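Local coordinates for COPII coat assembly protein SEC16 (Saccharomyces cerevisiae, PDB 3MZK) that helps start assembly of the COPII coat that forms transport vesicles at the endoplasmic reticulum and selects their cargo, and also takes part in autophagy, at residues B[75-80]-B[108-113]; B[114-119]-B[271-276]; B[164-169]-B[186-191]; B[216-221]-B[242-247]; B[334-339]-B[356-361]. All coordinates share one frame; numbering follows the deposited sequence.

Contact 1 (B[75-80]-B[108-113]); sequences LKKKDL and MKLNDK
Two flat groups of 108-113, the backbone carbonyl of Leu110 and the carboxylate of Asp112, are approached by the extended chain of Lys77; neither segment brings a ring to the contact. This joins the start of helix 77-94 to the last part of helix 101-111, consecutive helices of the alpha-solenoid expected for an ACE1-type coat element. Lys77 CG stands trans to the backbone N (chi1 -171°), which sends the chain across the gap: NZ comes to 3.2 Å from Leu110 O. The same NZ lies 4.2 Å from Asp112 OD1, beyond a salt bridge, so the opposite charges probably attract only loosely at this exposed side. Deeper in, the buried Leu80 and Leu110 meet by their branched ends, their side chains crossing obliquely. Tyr341 of helix 330-344 packs on both Lys77 and Leu110, which places the pair against a third helix. The apolar contact is centred on Leu110 CD2, which sits 3.8 Å from Leu80 CG and 3.9 Å from Leu80 CD2.

Contact 2 (B[114-119]-B[271-276]); sequences VNWKNI and LLIPPV
Trp116 CG is turned trans to its carbonyl carbon (chi1 -58°), which swings the indole out from the first turn of its helix so that the far end of the six-membered ring reaches Ile273; Val114 places CG1 between its backbone N and carbonyl carbon (chi1 48°), facing Leu271. The contact lies at the surface of the helical solenoid and ties the start of helix 116-123 to the segment that leads into helix 275-290, with 151 residues between the two segments. Ile273 CG1 meets the edge of the indole near the ring plane, 3.5 Å from Trp116 CH2, while Ile273 CG2 stands well off that plane, 3.8 Å from the same Trp116 CH2. The two side chains cross at about a right angle. Backbone contributes too, since Leu272 C lies 4.2 Å from Trp116 CZ2, again near the plane. An alanine here would take away CG1, CG2 and CD1 of Ile273, and the CZ2-CH2 rim of Trp116 would probably lose most of its apolar cover from this segment, with a gap left beside it. Leu260 of helix 252-261 and Ile303 of helix 294-303 also touch Trp116, so two further helices reach the indole. A smaller apolar touch lies apart from the indole: Val114 CG1 meets Leu271 CD2 at 3.7 Å, their side chains also crossing nearly at right angles.

Contact 3 (B[164-169]-B[186-191]); sequences GNHDEA and GSLMGK
His166 and Met189 make the close part of this contact, their CA atoms 7.1 Å apart and their side chains sliding past each other in opposite directions. Met189 SD lies 3.6 Å from His166 CB, and Met189 CG is 3.7 Å from His166 ND1; the sulfur stands oblique to the imidazole, 5.3 Å from its centroid. One ring face receives Leu188 CB, offset toward the rim and 4.1 Å from His166 CE1. The looser, solvent side belongs to Asp167. A bend at the last torsion of Met189 (chi3 64°) turns the methyl toward this residue, yet CE only brushes the carboxylate, 3.8 Å from Asp167 OD2. At the start of the same helix Asn165 is the N-cap, its OD1 accepting from Glu168 N at 3.0 Å. The contact thus joins the first turn of helix 166-175 to the turn between helices 179-187 and 191-203 in the solenoid, where Phe227 and Asn262 of the second subunit approach, Phe227 packing on Leu188 and Asn262 OD1 sharing a weak hydrogen bond with His166 NE2.

Contact 4 (B[216-221]-B[242-247]); sequences LAHFLL and NETSQW
Helices 216-221 and 242-247, taken as short segments, cross at -69° with their axes 11.2 Å apart at closest approach, and the nearest CA atoms, those of His218 and Thr244, are 7.5 Å from each other. In that gap His218 meets two residues of the second helix. Its CB lies over one face of Trp247, 3.5 Å from the centroid of the six-membered ring and 16° off the normal, a CH-pi contact; the imidazole itself lies oblique to the indole. Trp247 reaches this position because its CG is trans to the backbone N (chi1 163°). The same indole also touches the neighbouring residue, with Trp247 CZ2 3.9 Å from Phe219 CB. The contact joins helices 214-226 and 242-250, which are separated in the chain by helix 231-240 of the alpha-solenoid, and the second subunit packs nearby, its Gln162 touching Phe219. At the rim of the imidazole, near the ring plane, comes the methyl of Thr244: CG2 is 3.5 Å from His218 CD2, the side chains crossing at about a right angle. The Thr244 hydroxyl is used elsewhere, in a hydrogen bond between OG1 and Asn241 O, while His218 ND1 has a weak hydrogen bond with Lys214 O.

Contact 5 (B[334-339]-B[356-361]); sequences LWDEIY and LPQKIY
Asp336 and Gln358 face each other from two helical segments, 334-339 and 356-361, with their CA atoms 8.8 Å apart, the nearest pair across the contact. One bond spans the gap. Gln358 NE2 donates to Asp336 OD2 at 2.8 Å with an N-H...O angle of 149°, a moderately bent bond that uses the anti lone pair, on the side of OD2 away from OD1. The oxygen lies close to the amide plane, while the carboxylate and amide planes are turned 37° apart. Gln358 reaches that far because its chain is extended, with CG trans to the backbone N (chi1 -169°). Both side chains are buried, and their other polar atoms have partners: Asp336 OD1 accepts from Ile324 N, and Ser332 OG hydrogen-bonds to Gln358 OE1 and weakly to Asp336 OD2. The amide is thus held at both ends, NE2 by Asp336 OD2 and OE1 by Ser332 OG, which probably sets its flip. Gln358 OE1 and Asp336 OD2, both acceptors, lie 3.2 Å apart without bonding. A leucine in place of Gln358 would probably leave the buried Asp336 OD2 without its amide donor and more dependent on the weak bond with Ser332. Beside this pair, Lys359 NZ makes a salt bridge with Glu340. A buried polar link thus joins helices 330-344 and 356-368, adjacent in sequence, consistent with the stacked helices of an ACE1-type alpha-solenoid.

Along the chain contact 1 closes first; contact 2 then spans a long loop holding contacts 3 and 4, and contact 5 follows. Contacts 1 and 2, their centres 19 Å apart, touch through Met108, packed against Val114, Asn118 and Ile119, so helices 101-111 and 116-123 carry one into the other. Contact 5 lies close to contact 1, nearest atoms about 5 Å apart, and helix 330-344 serves both. Contacts 3 and 4, centres 27 Å apart, lie on the same side of the chain's centre, and both touch the second subunit; contact 5, its centre 52 Å from that of contact 3, borders another protein. The helical body thus meets a second copy of itself on one side of its centre and another protein on the other.

Contact 1 (B[75-80]-B[108-113])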
# COMPACT_ATOMS: atom_id res chain seq x y z
N LEU B 75 31.71 -8.89 -24.70
CA LEU B 75 31.20 -7.57 -25.02
C LEU B 75 31.64 -6.55 -23.98
O LEU B 75 31.59 -6.81 -22.78
CB LEU B 75 29.67 -7.62 -25.10
CG LEU B 75 28.79 -6.47 -25.59
CD1 LEU B 75 27.92 -5.94 -24.46
CD2 LEU B 75 29.60 -5.35 -26.24
N LYS B 76 32.07 -5.39 -24.46
CA LYS B 76 32.34 -4.25 -23.60
C LYS B 76 31.31 -3.17 -23.90
O LYS B 76 31.13 -2.78 -25.06
CB LYS B 76 33.75 -3.72 -23.81
N LYS B 77 30.63 -2.70 -22.86
CA LYS B 77 29.61 -1.67 -23.01
C LYS B 77 30.17 -0.43 -23.70
O LYS B 77 29.43 0.47 -24.08
CB LYS B 77 29.05 -1.31 -21.63
CG LYS B 77 27.84 -0.40 -21.66
CD LYS B 77 27.24 -0.28 -20.26
CE LYS B 77 26.20 0.82 -20.18
NZ LYS B 77 25.64 0.95 -18.81
N LYS B 78 31.49 -0.39 -23.86
CA LYS B 78 32.16 0.70 -24.57
C LYS B 78 31.75 0.76 -26.02
O LYS B 78 31.05 1.68 -26.44
CB LYS B 78 33.68 0.51 -24.51
N ASP B 79 32.20 -0.24 -26.76
CA ASP B 79 31.97 -0.32 -28.19
C ASP B 79 30.54 0.06 -28.53
O ASP B 79 30.29 0.76 -29.51
CB ASP B 79 32.28 -1.73 -28.68
CG ASP B 79 33.47 -2.35 -27.97
OD1 ASP B 79 34.46 -1.62 -27.72
OD2 ASP B 79 33.42 -3.55 -27.64
N LEU B 80 29.60 -0.39 -27.71
CA LEU B 80 28.19 -0.18 -28.00
C LEU B 80 27.78 1.29 -27.86
O LEU B 80 27.20 1.87 -28.77
CB LEU B 80 27.31 -1.06 -27.12
CG LEU B 80 25.80 -0.90 -27.35
CD1 LEU B 80 25.47 -1.04 -28.82
CD2 LEU B 80 25.03 -1.91 -26.53
N MET B 108 19.74 6.70 -24.25
CA MET B 108 19.61 7.15 -22.86
C MET B 108 19.55 5.98 -21.90
O MET B 108 20.34 5.90 -20.96
CB MET B 108 18.34 7.99 -22.68
CG MET B 108 18.35 9.34 -23.34
SD MET B 108 16.86 10.25 -22.90
CE MET B 108 16.92 10.13 -21.12
N LYS B 109 18.60 5.07 -22.14
CA LYS B 109 18.37 3.96 -21.23
C LYS B 109 19.62 3.09 -21.14
O LYS B 109 19.84 2.39 -20.16
CB LYS B 109 17.17 3.15 -21.69
CG LYS B 109 15.88 3.97 -21.78
CD LYS B 109 14.71 3.13 -22.29
CE LYS B 109 13.90 2.53 -21.15
NZ LYS B 109 14.67 1.54 -20.35
N LEU B 110 20.43 3.14 -22.18
CA LEU B 110 21.67 2.37 -22.20
C LEU B 110 22.71 3.00 -21.28
O LEU B 110 23.63 2.33 -20.82
CB LEU B 110 22.20 2.28 -23.63
CG LEU B 110 23.54 1.57 -23.82
CD1 LEU B 110 23.44 0.12 -23.38
CD2 LEU B 110 23.99 1.67 -25.26
N ASN B 111 22.55 4.29 -21.00
CA ASN B 111 23.57 5.06 -20.29
C ASN B 111 23.34 5.20 -18.79
O ASN B 111 24.27 5.50 -18.04
CB ASN B 111 23.68 6.46 -20.88
CG ASN B 111 24.11 6.45 -22.33
OD1 ASN B 111 24.77 5.52 -22.79
ND2 ASN B 111 23.76 7.51 -23.06
N ASP B 112 22.08 5.02 -18.38
CA ASP B 112 21.63 5.45 -17.06
C ASP B 112 21.74 6.96 -16.94
O ASP B 112 21.65 7.53 -15.85
CB ASP B 112 22.40 4.74 -15.94
CG ASP B 112 22.08 3.27 -15.85
OD1 ASP B 112 22.27 2.55 -16.86
OD2 ASP B 112 21.63 2.82 -14.78
N LYS B 113 21.96 7.61 -18.08
CA LYS B 113 21.89 9.07 -18.19
C LYS B 113 20.45 9.46 -18.51
O LYS B 113 20.20 10.35 -19.33
CB LYS B 113 22.82 9.57 -19.29
CG LYS B 113 24.29 9.53 -18.93
CD LYS B 113 25.17 9.92 -20.11
CE LYS B 113 24.84 11.32 -20.62
NZ LYS B 113 25.64 11.66 -21.83

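Contact 2 (B[114-119]-B[271-276])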
# COMPACT_ATOMS: atom_id res chain seq x y z
N VAL B 114 19.51 8.79 -17.85
CA VAL B 114 18.10 8.93 -18.15
C VAL B 114 17.29 9.45 -16.96
O VAL B 114 17.26 8.84 -15.89
CB VAL B 114 17.51 7.59 -18.66
CG1 VAL B 114 17.94 6.45 -17.75
CG2 VAL B 114 16.00 7.65 -18.77
N ASN B 115 16.65 10.60 -17.16
CA ASN B 115 15.70 11.17 -16.21
C ASN B 115 14.40 11.45 -16.95
O ASN B 115 14.42 11.74 -18.15
CB ASN B 115 16.26 12.47 -15.60
N TRP B 116 13.27 11.37 -16.25
CA TRP B 116 11.98 11.68 -16.86
C TRP B 116 12.00 13.06 -17.51
O TRP B 116 11.30 13.30 -18.49
CB TRP B 116 10.86 11.61 -15.83
CG TRP B 116 10.73 10.29 -15.16
CD1 TRP B 116 10.87 10.04 -13.83
CD2 TRP B 116 10.44 9.03 -15.78
NE1 TRP B 116 10.68 8.70 -13.58
CE2 TRP B 116 10.41 8.06 -14.76
CE3 TRP B 116 10.19 8.64 -17.10
CZ2 TRP B 116 10.15 6.72 -15.02
CZ3 TRP B 116 9.93 7.30 -17.35
CH2 TRP B 116 9.91 6.36 -16.32
N LYS B 117 12.79 13.97 -16.95
CA LYS B 117 12.96 15.28 -17.55
C LYS B 117 13.60 15.12 -18.93
O LYS B 117 13.10 15.64 -19.93
CB LYS B 117 13.83 16.18 -16.67
N ASN B 118 14.70 14.38 -18.97
CA ASN B 118 15.42 14.17 -20.21
C ASN B 118 14.57 13.48 -21.27
O ASN B 118 14.55 13.89 -22.43
CB ASN B 118 16.69 13.36 -19.95
CG ASN B 118 17.47 13.89 -18.77
OD1 ASN B 118 17.87 13.12 -17.89
ND2 ASN B 118 17.70 15.20 -18.74
N ILE B 119 13.86 12.43 -20.87
CA ILE B 119 12.99 11.71 -21.79
C ILE B 119 11.87 12.63 -22.28
O ILE B 119 11.52 12.61 -23.46
CB ILE B 119 12.37 10.46 -21.14
CG1 ILE B 119 13.46 9.44 -20.80
CG2 ILE B 119 11.35 9.84 -22.06
CD1 ILE B 119 12.94 8.25 -20.03
N LEU B 271 14.34 5.59 -11.71
CA LEU B 271 13.85 4.73 -12.77
C LEU B 271 12.59 3.99 -12.35
O LEU B 271 12.24 2.96 -12.93
CB LEU B 271 14.93 3.72 -13.16
CG LEU B 271 16.27 4.32 -13.60
CD1 LEU B 271 17.32 3.22 -13.75
CD2 LEU B 271 16.11 5.10 -14.89
N LEU B 272 11.90 4.51 -11.33
CA LEU B 272 10.66 3.91 -10.88
C LEU B 272 9.46 4.65 -11.44
O LEU B 272 9.12 5.74 -10.99
CB LEU B 272 10.59 3.86 -9.35
CG LEU B 272 9.32 3.23 -8.76
CD1 LEU B 272 9.24 1.75 -9.07
CD2 LEU B 272 9.27 3.46 -7.26
N ILE B 273 8.82 4.06 -12.44
CA ILE B 273 7.63 4.63 -13.04
C ILE B 273 6.47 4.44 -12.07
O ILE B 273 6.26 3.34 -11.56
CB ILE B 273 7.30 3.93 -14.37
CG1 ILE B 273 8.59 3.43 -15.03
CG2 ILE B 273 6.53 4.87 -15.30
CD1 ILE B 273 8.38 2.58 -16.26
N PRO B 274 5.73 5.52 -11.78
CA PRO B 274 4.57 5.38 -10.89
C PRO B 274 3.48 4.62 -11.61
O PRO B 274 3.19 4.93 -12.76
CB PRO B 274 4.13 6.83 -10.65
CG PRO B 274 5.28 7.69 -11.13
CD PRO B 274 5.94 6.91 -12.21
N PRO B 275 2.88 3.63 -10.95
CA PRO B 275 1.87 2.75 -11.56
C PRO B 275 0.86 3.48 -12.45
O PRO B 275 0.57 2.99 -13.54
CB PRO B 275 1.18 2.13 -10.35
CG PRO B 275 2.26 2.07 -9.31
CD PRO B 275 3.09 3.31 -9.52
N VAL B 276 0.34 4.62 -12.00
CA VAL B 276 -0.66 5.35 -12.78
C VAL B 276 -0.11 5.84 -14.11
O VAL B 276 -0.84 5.95 -15.10
CB VAL B 276 -1.20 6.58 -12.00
CG1 VAL B 276 -2.00 6.12 -10.81
CG2 VAL B 276 -0.05 7.47 -11.59

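Contact 3 (B[164-169]-B[186-191])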
# COMPACT_ATOMS: atom_id res chain seq x y z
N GLY B 164 -24.17 11.58 5.79
CA GLY B 164 -23.52 10.56 4.99
C GLY B 164 -23.96 10.54 3.54
O GLY B 164 -23.72 9.57 2.82
N ASN B 165 -24.61 11.62 3.10
CA ASN B 165 -25.18 11.68 1.76
C ASN B 165 -24.24 12.32 0.73
O ASN B 165 -24.38 13.49 0.39
CB ASN B 165 -26.51 12.43 1.80
CG ASN B 165 -27.39 12.11 0.61
OD1 ASN B 165 -26.93 11.61 -0.41
ND2 ASN B 165 -28.68 12.41 0.74
N HIS B 166 -23.30 11.53 0.23
CA HIS B 166 -22.35 12.00 -0.76
C HIS B 166 -23.04 12.41 -2.05
O HIS B 166 -22.77 13.47 -2.61
CB HIS B 166 -21.32 10.92 -1.07
CG HIS B 166 -20.43 10.58 0.08
ND1 HIS B 166 -19.54 9.53 0.06
CD2 HIS B 166 -20.28 11.17 1.30
CE1 HIS B 166 -18.89 9.48 1.20
NE2 HIS B 166 -19.32 10.47 1.97
N ASP B 167 -23.93 11.55 -2.53
CA ASP B 167 -24.58 11.75 -3.81
C ASP B 167 -25.40 13.03 -3.84
O ASP B 167 -25.35 13.78 -4.82
CB ASP B 167 -25.46 10.55 -4.17
CG ASP B 167 -24.67 9.26 -4.27
OD1 ASP B 167 -24.88 8.52 -5.26
OD2 ASP B 167 -23.85 8.98 -3.37
N GLU B 168 -26.14 13.29 -2.77
CA GLU B 168 -26.97 14.48 -2.73
C GLU B 168 -26.11 15.73 -2.59
O GLU B 168 -26.45 16.79 -3.12
CB GLU B 168 -27.99 14.38 -1.59
CG GLU B 168 -29.34 14.96 -1.95
CD GLU B 168 -29.95 14.30 -3.17
OE1 GLU B 168 -30.17 13.07 -3.13
OE2 GLU B 168 -30.19 15.01 -4.17
N ALA B 169 -25.00 15.60 -1.87
CA ALA B 169 -24.06 16.69 -1.70
C ALA B 169 -23.44 17.10 -3.02
O ALA B 169 -23.35 18.29 -3.34
CB ALA B 169 -22.99 16.31 -0.69
N GLY B 186 -16.34 15.02 -4.32
CA GLY B 186 -15.99 13.96 -5.24
C GLY B 186 -14.84 13.09 -4.77
O GLY B 186 -14.79 11.90 -5.06
N SER B 187 -13.90 13.69 -4.04
CA SER B 187 -12.74 12.94 -3.57
C SER B 187 -13.13 11.92 -2.50
O SER B 187 -12.44 10.92 -2.29
CB SER B 187 -11.65 13.88 -3.05
OG SER B 187 -12.05 14.56 -1.87
N LEU B 188 -14.25 12.16 -1.82
CA LEU B 188 -14.74 11.22 -0.80
C LEU B 188 -15.44 10.03 -1.43
O LEU B 188 -15.87 9.12 -0.72
CB LEU B 188 -15.71 11.92 0.16
CG LEU B 188 -15.27 13.22 0.83
CD1 LEU B 188 -16.36 13.72 1.76
CD2 LEU B 188 -13.96 13.03 1.58
N MET B 189 -15.57 10.03 -2.76
CA MET B 189 -16.42 9.06 -3.44
C MET B 189 -15.70 8.17 -4.45
O MET B 189 -16.30 7.27 -5.04
CB MET B 189 -17.57 9.79 -4.15
CG MET B 189 -18.39 10.68 -3.24
SD MET B 189 -19.59 11.67 -4.14
CE MET B 189 -20.66 10.41 -4.81
N GLY B 190 -14.41 8.41 -4.65
CA GLY B 190 -13.62 7.59 -5.56
C GLY B 190 -13.27 8.29 -6.85
O GLY B 190 -13.88 9.30 -7.22
N LYS B 191 -12.27 7.75 -7.55
CA LYS B 191 -11.75 8.35 -8.77
C LYS B 191 -12.83 8.57 -9.83
O LYS B 191 -12.72 9.48 -10.65
CB LYS B 191 -10.64 7.48 -9.35
CG LYS B 191 -11.11 6.11 -9.80
CD LYS B 191 -10.05 5.35 -10.57
CE LYS B 191 -10.64 4.10 -11.19
NZ LYS B 191 -9.64 3.32 -11.96

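Contact 4 (B[216-221]-B[242-247])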
# COMPACT_ATOMS: atom_id res chain seq x y z
N LEU B 216 -7.52 22.62 -25.62
CA LEU B 216 -7.05 22.93 -24.27
C LEU B 216 -7.64 21.96 -23.26
O LEU B 216 -6.92 21.37 -22.46
CB LEU B 216 -7.44 24.35 -23.89
CG LEU B 216 -6.44 25.47 -24.19
CD1 LEU B 216 -7.06 26.83 -23.87
CD2 LEU B 216 -5.18 25.26 -23.38
N ALA B 217 -8.95 21.80 -23.31
CA ALA B 217 -9.67 20.94 -22.39
C ALA B 217 -9.18 19.49 -22.48
O ALA B 217 -8.96 18.84 -21.47
CB ALA B 217 -11.16 21.01 -22.65
N HIS B 218 -9.01 19.00 -23.70
CA HIS B 218 -8.56 17.63 -23.89
C HIS B 218 -7.26 17.39 -23.14
O HIS B 218 -7.12 16.40 -22.42
CB HIS B 218 -8.35 17.33 -25.38
CG HIS B 218 -9.60 17.41 -26.19
ND1 HIS B 218 -10.02 18.58 -26.79
CD2 HIS B 218 -10.52 16.47 -26.50
CE1 HIS B 218 -11.15 18.35 -27.44
NE2 HIS B 218 -11.48 17.08 -27.28
N PHE B 219 -6.31 18.30 -23.32
CA PHE B 219 -4.98 18.12 -22.75
C PHE B 219 -5.05 18.14 -21.23
O PHE B 219 -4.57 17.21 -20.57
CB PHE B 219 -4.03 19.20 -23.28
CG PHE B 219 -2.59 18.77 -23.32
CD1 PHE B 219 -1.74 19.25 -24.31
CD2 PHE B 219 -2.07 17.90 -22.37
CE1 PHE B 219 -0.41 18.86 -24.35
CE2 PHE B 219 -0.74 17.52 -22.41
CZ PHE B 219 0.09 18.00 -23.40
N LEU B 220 -5.65 19.18 -20.67
CA LEU B 220 -5.79 19.30 -19.22
C LEU B 220 -6.51 18.10 -18.63
O LEU B 220 -6.10 17.54 -17.61
CB LEU B 220 -6.53 20.58 -18.84
CG LEU B 220 -5.76 21.90 -18.95
CD1 LEU B 220 -6.67 23.07 -18.59
CD2 LEU B 220 -4.53 21.87 -18.05
N LEU B 221 -7.61 17.71 -19.28
CA LEU B 221 -8.40 16.58 -18.82
C LEU B 221 -7.54 15.34 -18.68
O LEU B 221 -7.59 14.65 -17.66
CB LEU B 221 -9.55 16.31 -19.79
CG LEU B 221 -10.41 15.09 -19.48
CD1 LEU B 221 -10.94 15.14 -18.05
CD2 LEU B 221 -11.56 15.00 -20.46
N ASN B 242 -13.95 10.70 -32.85
CA ASN B 242 -13.03 10.83 -33.97
C ASN B 242 -12.31 12.18 -33.98
O ASN B 242 -11.21 12.30 -34.53
CB ASN B 242 -13.78 10.62 -35.30
CG ASN B 242 -12.90 10.80 -36.51
OD1 ASN B 242 -11.73 10.41 -36.52
ND2 ASN B 242 -13.46 11.39 -37.57
N GLU B 243 -12.93 13.19 -33.38
CA GLU B 243 -12.32 14.51 -33.31
C GLU B 243 -11.18 14.55 -32.29
O GLU B 243 -10.15 15.17 -32.53
CB GLU B 243 -13.37 15.57 -32.97
N THR B 244 -11.38 13.88 -31.17
CA THR B 244 -10.39 13.87 -30.10
C THR B 244 -9.34 12.79 -30.31
O THR B 244 -8.25 12.87 -29.76
CB THR B 244 -11.05 13.66 -28.72
OG1 THR B 244 -11.31 12.26 -28.53
CG2 THR B 244 -12.35 14.43 -28.63
N SER B 245 -9.68 11.78 -31.10
CA SER B 245 -8.72 10.72 -31.39
C SER B 245 -7.69 11.20 -32.41
O SER B 245 -6.52 10.84 -32.34
CB SER B 245 -9.42 9.46 -31.90
OG SER B 245 -9.98 9.66 -33.18
N GLN B 246 -8.13 12.03 -33.35
CA GLN B 246 -7.22 12.62 -34.33
C GLN B 246 -6.25 13.55 -33.62
O GLN B 246 -5.06 13.59 -33.94
CB GLN B 246 -7.99 13.37 -35.41
N TRP B 247 -6.75 14.29 -32.64
CA TRP B 247 -5.91 15.17 -31.85
C TRP B 247 -4.87 14.38 -31.06
O TRP B 247 -3.69 14.72 -31.05
CB TRP B 247 -6.76 16.02 -30.90
CG TRP B 247 -5.97 16.66 -29.79
CD1 TRP B 247 -5.23 17.80 -29.87
CD2 TRP B 247 -5.85 16.18 -28.45
NE1 TRP B 247 -4.66 18.07 -28.65
CE2 TRP B 247 -5.02 17.09 -27.76
CE3 TRP B 247 -6.37 15.08 -27.75
CZ2 TRP B 247 -4.69 16.93 -26.41
CZ3 TRP B 247 -6.04 14.93 -26.42
CH2 TRP B 247 -5.21 15.85 -25.76

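Contact 5 (B[334-339]-B[356-361])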
# COMPACT_ATOMS: atom_id res chain seq x y z
N LEU B 334 18.32 -4.43 -34.57
CA LEU B 334 19.27 -3.81 -33.66
C LEU B 334 18.58 -3.23 -32.42
O LEU B 334 19.00 -3.49 -31.29
CB LEU B 334 20.07 -2.72 -34.39
CG LEU B 334 20.84 -3.20 -35.64
CD1 LEU B 334 21.51 -2.04 -36.35
CD2 LEU B 334 21.86 -4.26 -35.29
N TRP B 335 17.53 -2.45 -32.64
CA TRP B 335 16.76 -1.92 -31.52
C TRP B 335 16.35 -3.04 -30.58
O TRP B 335 16.58 -2.96 -29.37
CB TRP B 335 15.52 -1.19 -32.01
CG TRP B 335 15.83 0.10 -32.67
CD1 TRP B 335 16.98 0.82 -32.56
CD2 TRP B 335 14.99 0.83 -33.57
NE1 TRP B 335 16.90 1.96 -33.32
CE2 TRP B 335 15.69 1.99 -33.95
CE3 TRP B 335 13.70 0.62 -34.09
CZ2 TRP B 335 15.15 2.93 -34.82
CZ3 TRP B 335 13.17 1.55 -34.95
CH2 TRP B 335 13.89 2.70 -35.31
N ASP B 336 15.76 -4.10 -31.12
CA ASP B 336 15.31 -5.21 -30.29
C ASP B 336 16.44 -5.81 -29.46
O ASP B 336 16.25 -6.11 -28.28
CB ASP B 336 14.63 -6.29 -31.13
CG ASP B 336 13.22 -5.90 -31.52
OD1 ASP B 336 12.66 -5.00 -30.87
OD2 ASP B 336 12.67 -6.49 -32.48
N GLU B 337 17.62 -5.98 -30.05
CA GLU B 337 18.73 -6.56 -29.30
C GLU B 337 19.29 -5.60 -28.25
O GLU B 337 19.67 -6.02 -27.16
CB GLU B 337 19.84 -7.04 -30.23
CG GLU B 337 20.97 -7.73 -29.47
CD GLU B 337 21.89 -8.52 -30.37
OE1 GLU B 337 21.59 -8.63 -31.58
OE2 GLU B 337 22.91 -9.03 -29.86
N ILE B 338 19.33 -4.31 -28.59
CA ILE B 338 19.74 -3.29 -27.64
C ILE B 338 18.77 -3.20 -26.46
O ILE B 338 19.19 -3.16 -25.29
CB ILE B 338 19.86 -1.91 -28.32
CG1 ILE B 338 21.02 -1.92 -29.31
CG2 ILE B 338 20.02 -0.81 -27.27
CD1 ILE B 338 21.16 -0.66 -30.13
N TYR B 339 17.48 -3.19 -26.77
CA TYR B 339 16.44 -3.18 -25.74
C TYR B 339 16.60 -4.39 -24.83
O TYR B 339 16.37 -4.30 -23.63
CB TYR B 339 15.06 -3.16 -26.40
CG TYR B 339 13.91 -2.90 -25.47
CD1 TYR B 339 13.89 -1.76 -24.66
CD2 TYR B 339 12.82 -3.76 -25.41
CE1 TYR B 339 12.82 -1.50 -23.81
CE2 TYR B 339 11.75 -3.51 -24.56
CZ TYR B 339 11.76 -2.38 -23.76
OH TYR B 339 10.70 -2.13 -22.92
N LEU B 356 14.35 -14.52 -30.50
CA LEU B 356 15.37 -15.47 -30.95
C LEU B 356 15.30 -15.72 -32.46
O LEU B 356 16.33 -15.71 -33.15
CB LEU B 356 15.29 -16.79 -30.18
CG LEU B 356 15.93 -16.75 -28.79
CD1 LEU B 356 15.45 -17.90 -27.92
CD2 LEU B 356 17.44 -16.75 -28.92
N PRO B 357 14.09 -15.94 -33.00
CA PRO B 357 13.97 -16.06 -34.45
C PRO B 357 14.59 -14.87 -35.16
O PRO B 357 15.28 -15.06 -36.16
CB PRO B 357 12.46 -16.06 -34.66
CG PRO B 357 11.94 -16.69 -33.42
CD PRO B 357 12.81 -16.19 -32.32
N GLN B 358 14.37 -13.66 -34.65
CA GLN B 358 14.89 -12.46 -35.29
C GLN B 358 16.41 -12.45 -35.27
O GLN B 358 17.04 -11.98 -36.21
CB GLN B 358 14.35 -11.20 -34.63
CG GLN B 358 14.62 -9.92 -35.41
CD GLN B 358 14.09 -8.68 -34.71
OE1 GLN B 358 13.43 -7.84 -35.32
NE2 GLN B 358 14.40 -8.55 -33.42
N LYS B 359 17.00 -12.99 -34.21
CA LYS B 359 18.46 -13.07 -34.10
C LYS B 359 19.05 -14.02 -35.14
O LYS B 359 20.09 -13.73 -35.73
CB LYS B 359 18.87 -13.53 -32.70
CG LYS B 359 18.58 -12.52 -31.61
CD LYS B 359 19.23 -12.94 -30.30
CE LYS B 359 18.85 -12.03 -29.16
NZ LYS B 359 19.36 -12.56 -27.87
N ILE B 360 18.39 -15.15 -35.36
CA ILE B 360 18.83 -16.11 -36.36
C ILE B 360 18.71 -15.48 -37.74
O ILE B 360 19.59 -15.62 -38.59
CB ILE B 360 17.99 -17.40 -36.31
CG1 ILE B 360 18.10 -18.05 -34.92
CG2 ILE B 360 18.44 -18.38 -37.39
CD1 ILE B 360 17.29 -19.32 -34.79
N TYR B 361 17.60 -14.79 -37.95
CA TYR B 361 17.37 -14.05 -39.19
C TYR B 361 18.46 -12.99 -39.38
O TYR B 361 18.86 -12.70 -40.51
CB TYR B 361 15.99 -13.41 -39.14
CG TYR B 361 15.77 -12.24 -40.06
CD1 TYR B 361 15.81 -12.39 -41.43
CD2 TYR B 361 15.47 -10.99 -39.54
CE1 TYR B 361 15.59 -11.32 -42.27
CE2 TYR B 361 15.25 -9.91 -40.37
CZ TYR B 361 15.31 -10.08 -41.73
OH TYR B 361 15.08 -9.00 -42.54